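Local coordinates for protein histone-lysine N-methyltransferase, H3 lysine-9 specific SUVH4 (Arabidopsis thaliana, PDB 4QEO) that methylates a tail lysine of histone H3, reading methylated DNA through an SRA domain and transferring methyl groups from S-adenosyl-L-methionine in its SET domain, at residues Y90-M93 against E94-K97; G151-A154 against L155-C158; V317-N320 against D321-I325. One frame throughout, in Å; residues are numbered along the deposited sequence.

Contact 1 (Y90-M93 against E94-K97). With nucleotides of chain C.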
loop_
_atom_site.group_PDB
_atom_site.type_symbol
_atom_site.label_atom_id
_atom_site.label_comp_id
_atom_site.label_asym_id
_atom_site.label_seq_id
_atom_site.Cartn_x
_atom_site.Cartn_y
_atom_site.Cartn_z
ATOM N N TYR A 90 -20.260 17.223 3.402
ATOM C CA TYR A 90 -20.450 18.505 4.084
ATOM C C TYR A 90 -20.881 18.387 5.536
ATOM O O TYR A 90 -21.408 17.364 5.963
ATOM C CB TYR A 90 -21.447 19.373 3.321
ATOM C CG TYR A 90 -22.863 18.823 3.207
ATOM C CD1 TYR A 90 -23.822 19.146 4.151
ATOM C CD2 TYR A 90 -23.240 18.002 2.141
ATOM C CE1 TYR A 90 -25.114 18.686 4.052
ATOM C CE2 TYR A 90 -24.548 17.523 2.029
ATOM C CZ TYR A 90 -25.474 17.879 2.995
ATOM O OH TYR A 90 -26.767 17.443 2.924
ATOM N N MET A 91 -20.607 19.436 6.299
ATOM C CA MET A 91 -21.088 19.554 7.664
ATOM C C MET A 91 -22.545 19.910 7.583
ATOM O O MET A 91 -22.900 20.928 6.976
ATOM C CB MET A 91 -20.348 20.674 8.408
ATOM C CG MET A 91 -18.883 20.383 8.699
ATOM S SD MET A 91 -18.133 21.866 9.410
ATOM C CE MET A 91 -16.602 21.145 9.967
ATOM N N SER A 92 -23.378 19.070 8.190
ATOM C CA SER A 92 -24.818 19.301 8.264
ATOM C C SER A 92 -25.124 20.295 9.377
ATOM O O SER A 92 -24.211 20.775 10.055
ATOM C CB SER A 92 -25.526 17.987 8.579
ATOM O OG SER A 92 -25.238 17.588 9.916
ATOM N N MET A 93 -26.411 20.570 9.593
ATOM C CA MET A 93 -26.833 21.508 10.644
ATOM C C MET A 93 -26.424 21.060 12.052
ATOM O O MET A 93 -26.474 21.852 12.984
ATOM C CB MET A 93 -28.354 21.745 10.615
ATOM C CG MET A 93 -28.911 22.181 9.276
ATOM S SD MET A 93 -28.094 23.649 8.616
ATOM C CE MET A 93 -28.502 24.891 9.850
ATOM N N GLU A 94 -26.021 19.805 12.214
ATOM C CA GLU A 94 -25.566 19.330 13.522
ATOM C C GLU A 94 -24.327 20.108 13.994
ATOM O O GLU A 94 -24.042 20.210 15.191
ATOM C CB GLU A 94 -25.263 17.833 13.467
ATOM C CG GLU A 94 -24.910 17.219 14.809
ATOM C CD GLU A 94 -23.777 16.221 14.708
ATOM O OE1 GLU A 94 -23.963 15.162 14.071
ATOM O OE2 GLU A 94 -22.692 16.506 15.257
ATOM N N TYR A 95 -23.602 20.672 13.035
ATOM C CA TYR A 95 -22.364 21.381 13.322
ATOM C C TYR A 95 -22.596 22.856 13.577
ATOM O O TYR A 95 -21.658 23.629 13.781
ATOM C CB TYR A 95 -21.409 21.217 12.151
ATOM C CG TYR A 95 -20.777 19.853 12.072
ATOM C CD1 TYR A 95 -21.432 18.787 11.461
ATOM C CD2 TYR A 95 -19.520 19.630 12.612
ATOM C CE1 TYR A 95 -20.830 17.531 11.394
ATOM C CE2 TYR A 95 -18.929 18.409 12.547
ATOM C CZ TYR A 95 -19.575 17.360 11.936
ATOM O OH TYR A 95 -18.957 16.130 11.890
ATOM N N GLU A 96 -23.858 23.240 13.570
ATOM C CA GLU A 96 -24.230 24.649 13.586
ATOM C C GLU A 96 -23.697 25.403 14.799
ATOM O O GLU A 96 -23.152 26.506 14.670
ATOM C CB GLU A 96 -25.747 24.753 13.452
ATOM C CG GLU A 96 -26.459 25.668 14.392
ATOM C CD GLU A 96 -27.950 25.638 14.122
ATOM O OE1 GLU A 96 -28.563 24.571 14.353
ATOM O OE2 GLU A 96 -28.493 26.662 13.648
ATOM N N LYS A 97 -23.814 24.782 15.967
ATOM C CA LYS A 97 -23.399 25.404 17.216
ATOM C C LYS A 97 -21.882 25.502 17.316
ATOM O O LYS A 97 -21.349 26.468 17.849
ATOM C CB LYS A 97 -23.962 24.617 18.404
ATOM C CG LYS A 97 -25.385 25.000 18.791
ATOM C CD LYS A 97 -25.411 26.374 19.443
ATOM C CE LYS A 97 -26.674 26.584 20.273
ATOM N NZ LYS A 97 -26.587 27.798 21.138
ATOM P P DA C 11 -24.658 13.574 7.095
ATOM O OP1 DA C 11 -24.438 12.666 6.004
ATOM O OP2 DA C 11 -23.557 14.246 7.733
ATOM O "O5'" DA C 11 -25.825 14.548 6.656
ATOM C "C5'" DA C 11 -26.389 14.475 5.358
ATOM C "C4'" DA C 11 -27.812 14.982 5.366
ATOM O "O4'" DA C 11 -28.701 13.889 5.640
ATOM C "C3'" DA C 11 -28.116 16.047 6.413
ATOM O "O3'" DA C 11 -28.944 17.038 5.818
ATOM C "C2'" DA C 11 -28.867 15.288 7.486
ATOM C "C1'" DA C 11 -29.584 14.231 6.679
ATOM N N9 DA C 11 -29.912 13.006 7.398
ATOM C C8 DA C 11 -29.445 12.588 8.616
ATOM N N7 DA C 11 -29.918 11.428 8.991
ATOM C C5 DA C 11 -30.759 11.059 7.953
ATOM C C6 DA C 11 -31.565 9.931 7.746
ATOM N N6 DA C 11 -31.661 8.924 8.610
ATOM N N1 DA C 11 -32.289 9.878 6.614
ATOM C C2 DA C 11 -32.197 10.889 5.748
ATOM N N3 DA C 11 -31.477 12.002 5.830
ATOM C C4 DA C 11 -30.767 12.023 6.968
ATOM P P DC C 12 -29.103 18.437 6.462
ATOM O OP1 DC C 12 -28.503 19.304 5.501
ATOM O OP2 DC C 12 -28.780 18.548 7.864
ATOM O "O5'" DC C 12 -30.669 18.520 6.322
ATOM C "C5'" DC C 12 -31.284 17.966 5.174
ATOM C "C4'" DC C 12 -32.617 17.398 5.586
ATOM O "O4'" DC C 12 -32.419 16.158 6.298
ATOM C "C3'" DC C 12 -33.402 18.307 6.537
ATOM O "O3'" DC C 12 -34.723 18.439 6.022
ATOM C "C2'" DC C 12 -33.455 17.513 7.827
ATOM C "C1'" DC C 12 -33.416 16.113 7.276
ATOM N N1 DC C 12 -33.095 15.055 8.232
ATOM C C2 DC C 12 -33.713 13.815 8.089
ATOM O O2 DC C 12 -34.453 13.625 7.118
ATOM N N3 DC C 12 -33.476 12.850 8.999
ATOM C C4 DC C 12 -32.679 13.096 10.036
ATOM N N4 DC C 12 -32.465 12.110 10.904
ATOM C C5 DC C 12 -32.044 14.356 10.213
ATOM C C6 DC C 12 -32.300 15.307 9.311
#
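M91 lies over one face of the Y95 ring where strand 88-91 of the SRA domain runs out into a short 3-10 turn, giving a Met-aromatic contact between residues four apart. The two side chains cross at about a right angle. CG of M91 stands nearly above the middle of the Y95 ring, 4.0 Å from its centroid and 13° off the normal, a CH-pi contact, whereas SD comes in obliquely at 4.7 Å from the same centroid. M91 reaches the ring because CG sits beside its own backbone N (chi1 -69°) and the chain beyond is extended, which puts the methylene over the face and carries the sulfur past it at a slant. CB of M91 adds an apolar contact near the ring's rim, 3.7 Å from Y95 CD1. At the edge, close to the ring plane, lies the carbonyl oxygen of S92, which also accepts Y95 N at 3.0 Å. A second i to i+3 backbone bond joins E96 N to M93 O. Two polar ends are held from outside: Y95 OH by the backbone N of K55, and E94 OE2 by a salt bridge to R54. On the DNA side, Y90 and S92 lie against the backbone of chain C. DC12 of chain C sets OP1 at the edge of the Y90 ring, 3.6 Å from Y90 OH, while its OP2 approaches S92 CB at 3.4 Å. S92 OG turns instead to the start of the 3-10 turn, with chi1 at 70°, and accepts E94 N at 3.3 Å.

Contact 2 (G151-A154 against L155-C158)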
loop_
_atom_site.group_PDB
_atom_site.type_symbol
_atom_site.label_atom_id
_atom_site.label_comp_id
_atom_site.label_asym_id
_atom_site.label_seq_id
_atom_site.Cartn_x
_atom_site.Cartn_y
_atom_site.Cartn_z
ATOM N N GLY A 151 -25.568 19.473 -0.682
ATOM C CA GLY A 151 -24.212 19.783 -1.076
ATOM C C GLY A 151 -24.081 21.066 -1.878
ATOM O O GLY A 151 -23.098 21.714 -1.802
ATOM N N ASN A 152 -25.069 21.347 -2.695
ATOM C CA ASN A 152 -25.134 22.564 -3.437
ATOM C C ASN A 152 -25.249 23.804 -2.549
ATOM O O ASN A 152 -24.530 24.729 -2.734
ATOM C CB ASN A 152 -26.260 22.488 -4.451
ATOM C CG ASN A 152 -26.142 21.292 -5.388
ATOM O OD1 ASN A 152 -25.119 20.688 -5.512
ATOM N ND2 ASN A 152 -27.217 20.974 -6.037
ATOM N N LEU A 153 -26.103 23.754 -1.542
ATOM C CA LEU A 153 -26.202 24.801 -0.533
ATOM C C LEU A 153 -24.878 24.908 0.261
ATOM O O LEU A 153 -24.396 26.012 0.558
ATOM C CB LEU A 153 -27.400 24.526 0.390
ATOM C CG LEU A 153 -27.608 25.522 1.535
ATOM C CD1 LEU A 153 -27.840 26.965 1.004
ATOM C CD2 LEU A 153 -28.760 25.054 2.439
ATOM N N ALA A 154 -24.285 23.754 0.566
ATOM C CA ALA A 154 -23.043 23.689 1.337
ATOM C C ALA A 154 -21.881 24.372 0.606
ATOM O O ALA A 154 -21.111 25.166 1.204
ATOM C CB ALA A 154 -22.698 22.207 1.672
ATOM N N LEU A 155 -21.754 24.071 -0.686
ATOM C CA LEU A 155 -20.742 24.733 -1.536
ATOM C C LEU A 155 -21.031 26.223 -1.674
ATOM O O LEU A 155 -20.109 27.055 -1.706
ATOM C CB LEU A 155 -20.689 24.080 -2.917
ATOM C CG LEU A 155 -20.033 22.680 -2.942
ATOM C CD1 LEU A 155 -20.256 22.019 -4.301
ATOM C CD2 LEU A 155 -18.546 22.821 -2.649
ATOM N N LYS A 156 -22.313 26.575 -1.762
ATOM C CA LYS A 156 -22.665 28.007 -1.796
ATOM C C LYS A 156 -22.172 28.726 -0.539
ATOM O O LYS A 156 -21.622 29.835 -0.605
ATOM C CB LYS A 156 -24.187 28.179 -1.981
ATOM C CG LYS A 156 -24.801 29.461 -1.381
ATOM C CD LYS A 156 -26.348 29.456 -1.619
ATOM C CE LYS A 156 -27.111 30.494 -0.765
ATOM N NZ LYS A 156 -26.831 31.884 -1.203
ATOM N N HIS A 157 -22.350 28.093 0.616
ATOM C CA HIS A 157 -21.905 28.726 1.856
ATOM C C HIS A 157 -20.373 28.815 1.900
ATOM O O HIS A 157 -19.818 29.780 2.432
ATOM C CB HIS A 157 -22.461 27.993 3.090
ATOM C CG HIS A 157 -23.943 28.186 3.283
ATOM N ND1 HIS A 157 -24.741 27.262 3.922
ATOM C CD2 HIS A 157 -24.769 29.191 2.896
ATOM C CE1 HIS A 157 -25.991 27.702 3.948
ATOM N NE2 HIS A 157 -26.035 28.865 3.319
ATOM N N CYS A 158 -19.700 27.809 1.349
ATOM C CA CYS A 158 -18.243 27.874 1.253
ATOM C C CYS A 158 -17.791 29.108 0.486
ATOM O O CYS A 158 -16.872 29.831 0.927
ATOM C CB CYS A 158 -17.679 26.621 0.572
ATOM S SG CYS A 158 -17.721 25.139 1.581
#
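L155 N bonds to G151 O at 2.9 Å, the first of four successive i to i+4 bonds that make this the opening part of alpha helix 151-161 in the SRA domain. The L155 side chain lies back along the preceding turn, its CG 3.4 Å from that same G151 O. K156 N goes to N152 O in the same pattern. The aliphatic part of K156 runs past L153, with CD 3.9 Å from L153 CD1, before a bend at the last torsion (chi4 70°) leads NZ to a salt bridge with E160, one turn on. H157 follows, its N bonded to L153 O at 2.9 Å, and its imidazole meets the L153 side chain. The L153 oxygen lies 3.5 Å above one face of that ring, displaced toward the rim. The L153 side chain, crossing the imidazole at a slant, brings CG to 3.6 Å from H157 CE1 and CD1 to 3.5 Å from H157 NE2. ND1 of H157 bonds to the carbonyl of P105, which helps to set the rotation of the ring and ties the helix to the loop leading into strand 106-112. C158 completes the series. L155 packs on I88 of strand 88-91 and on A107 of strand 106-112, and C158 on A107 and on V190 of strand 180-197, so that this side of the helix rests on the sheet. The backbone N of C158 bonds to A154 O at 3.0 Å.

Contact 3 (V317-N320 against D321-I325)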
loop_
_atom_site.group_PDB
_atom_site.type_symbol
_atom_site.label_atom_id
_atom_site.label_comp_id
_atom_site.label_asym_id
_atom_site.label_seq_id
_atom_site.Cartn_x
_atom_site.Cartn_y
_atom_site.Cartn_z
ATOM N N VAL A 317 -6.071 -14.842 0.867
ATOM C CA VAL A 317 -7.321 -14.746 0.142
ATOM C C VAL A 317 -7.006 -14.739 -1.350
ATOM O O VAL A 317 -5.945 -14.276 -1.773
ATOM C CB VAL A 317 -8.141 -13.487 0.556
ATOM C CG1 VAL A 317 -7.498 -12.214 0.039
ATOM C CG2 VAL A 317 -9.575 -13.606 0.078
ATOM N N ASP A 318 -7.924 -15.277 -2.141
ATOM C CA ASP A 318 -7.719 -15.421 -3.575
ATOM C C ASP A 318 -8.114 -14.150 -4.295
ATOM O O ASP A 318 -9.162 -14.091 -4.940
ATOM C CB ASP A 318 -8.554 -16.586 -4.114
ATOM C CG ASP A 318 -8.263 -16.882 -5.572
ATOM O OD1 ASP A 318 -7.244 -16.372 -6.081
ATOM O OD2 ASP A 318 -9.040 -17.627 -6.206
ATOM N N LEU A 319 -7.270 -13.135 -4.189
ATOM C CA LEU A 319 -7.573 -11.841 -4.768
ATOM C C LEU A 319 -6.280 -11.286 -5.331
ATOM O O LEU A 319 -5.238 -11.345 -4.669
ATOM C CB LEU A 319 -8.137 -10.913 -3.692
ATOM C CG LEU A 319 -8.424 -9.458 -4.072
ATOM C CD1 LEU A 319 -9.548 -9.385 -5.101
ATOM C CD2 LEU A 319 -8.756 -8.629 -2.835
ATOM N N ASN A 320 -6.337 -10.760 -6.549
ATOM C CA ASN A 320 -5.148 -10.199 -7.178
ATOM C C ASN A 320 -4.002 -11.215 -7.146
ATOM O O ASN A 320 -2.868 -10.870 -6.816
ATOM C CB ASN A 320 -4.708 -8.900 -6.470
ATOM C CG ASN A 320 -5.824 -7.866 -6.354
ATOM O OD1 ASN A 320 -5.898 -7.126 -5.366
ATOM N ND2 ASN A 320 -6.681 -7.796 -7.365
ATOM N N ASP A 321 -4.321 -12.472 -7.446
ATOM C CA ASP A 321 -3.340 -13.560 -7.463
ATOM C C ASP A 321 -2.807 -13.938 -6.086
ATOM O O ASP A 321 -1.778 -14.605 -5.976
ATOM C CB ASP A 321 -2.183 -13.262 -8.422
ATOM C CG ASP A 321 -2.626 -13.224 -9.863
ATOM O OD1 ASP A 321 -3.380 -14.135 -10.272
ATOM O OD2 ASP A 321 -2.237 -12.276 -10.578
ATOM N N GLY A 322 -3.512 -13.515 -5.037
ATOM C CA GLY A 322 -3.217 -13.975 -3.690
ATOM C C GLY A 322 -2.670 -12.879 -2.794
ATOM O O GLY A 322 -1.651 -12.269 -3.106
ATOM N N ARG A 323 -3.346 -12.637 -1.676
ATOM C CA ARG A 323 -2.942 -11.591 -0.741
ATOM C C ARG A 323 -3.006 -12.112 0.693
ATOM O O ARG A 323 -3.971 -12.772 1.088
ATOM C CB ARG A 323 -3.810 -10.331 -0.915
ATOM C CG ARG A 323 -3.436 -9.496 -2.151
ATOM C CD ARG A 323 -4.510 -8.449 -2.524
ATOM N NE ARG A 323 -4.595 -7.363 -1.550
ATOM C CZ ARG A 323 -5.404 -6.307 -1.665
ATOM N NH1 ARG A 323 -6.203 -6.182 -2.720
ATOM N NH2 ARG A 323 -5.405 -5.363 -0.727
ATOM N N LEU A 324 -1.954 -11.848 1.455
ATOM C CA LEU A 324 -1.920 -12.241 2.855
ATOM C C LEU A 324 -2.896 -11.361 3.602
ATOM O O LEU A 324 -2.853 -10.135 3.474
ATOM C CB LEU A 324 -0.517 -12.060 3.427
ATOM C CG LEU A 324 -0.315 -12.448 4.889
ATOM C CD1 LEU A 324 -0.531 -13.961 5.077
ATOM C CD2 LEU A 324 1.083 -12.045 5.318
ATOM N N ILE A 325 -3.780 -11.974 4.374
ATOM C CA ILE A 325 -4.797 -11.213 5.087
ATOM C C ILE A 325 -4.191 -10.380 6.217
ATOM O O ILE A 325 -4.532 -9.211 6.383
ATOM C CB ILE A 325 -5.927 -12.133 5.610
ATOM C CG1 ILE A 325 -6.708 -12.720 4.429
ATOM C CG2 ILE A 325 -6.868 -11.374 6.532
ATOM C CD1 ILE A 325 -7.578 -13.891 4.778
#
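N320 and R323 lie side by side on a beta hairpin whose type I' turn, L319 to G322, lies in the pre-SET region. R323 NH1 donates to N320 OD1 at 2.8 Å, nearly in line with the amide C=O; amide and guanidinium planes are only 13° apart, with OD1 tilted 22° from the latter. A bend at chi3 (70°) turns the guanidinium toward the amide. L319 CD2 adds a contact 3.5 Å from NH1. In the backbone, G322 N bonds to L319 O at 2.8 Å and closes the turn, and V317 and R323 form an antiparallel hydrogen-bonded pair. G322, at positive phi, makes a CA-H...O contact from its CA to V317 O at 3.3 Å. V317 CB also packs on I325 CG1 at 4.2 Å. Farther out, helix 10-30 covers the face that bears V317 and R323, V29 on V317 and Y25 and L26 on L319, so the hairpin meets the N-terminal helix as well as the loop before strand 380-383. Y177 OH bonds to D321 OD2, while from that loop the carbonyl oxygen of A377 takes R323 NE.

Contacts 1 and 2 belong to the SRA domain and touch directly: the Y90 ring packs against G151 and Y90 CB against A154 CB. Their centres are 12 Å apart. Contact 2 is the buried one, its helix laid on the sheet that includes strand 88-91; contact 1, partly buried, carries that strand's end out to the DNA backbone. Contact 3, also partly buried, stands apart in the pre-SET region, its centre about 41 Å from that of contact 1. The chemistry differs accordingly: sulfur and methylene over an aromatic face in contact 1, leucine against imidazole on regular helical bonds in contact 2, and an amide-guanidinium bond across a tight hairpin in contact 3.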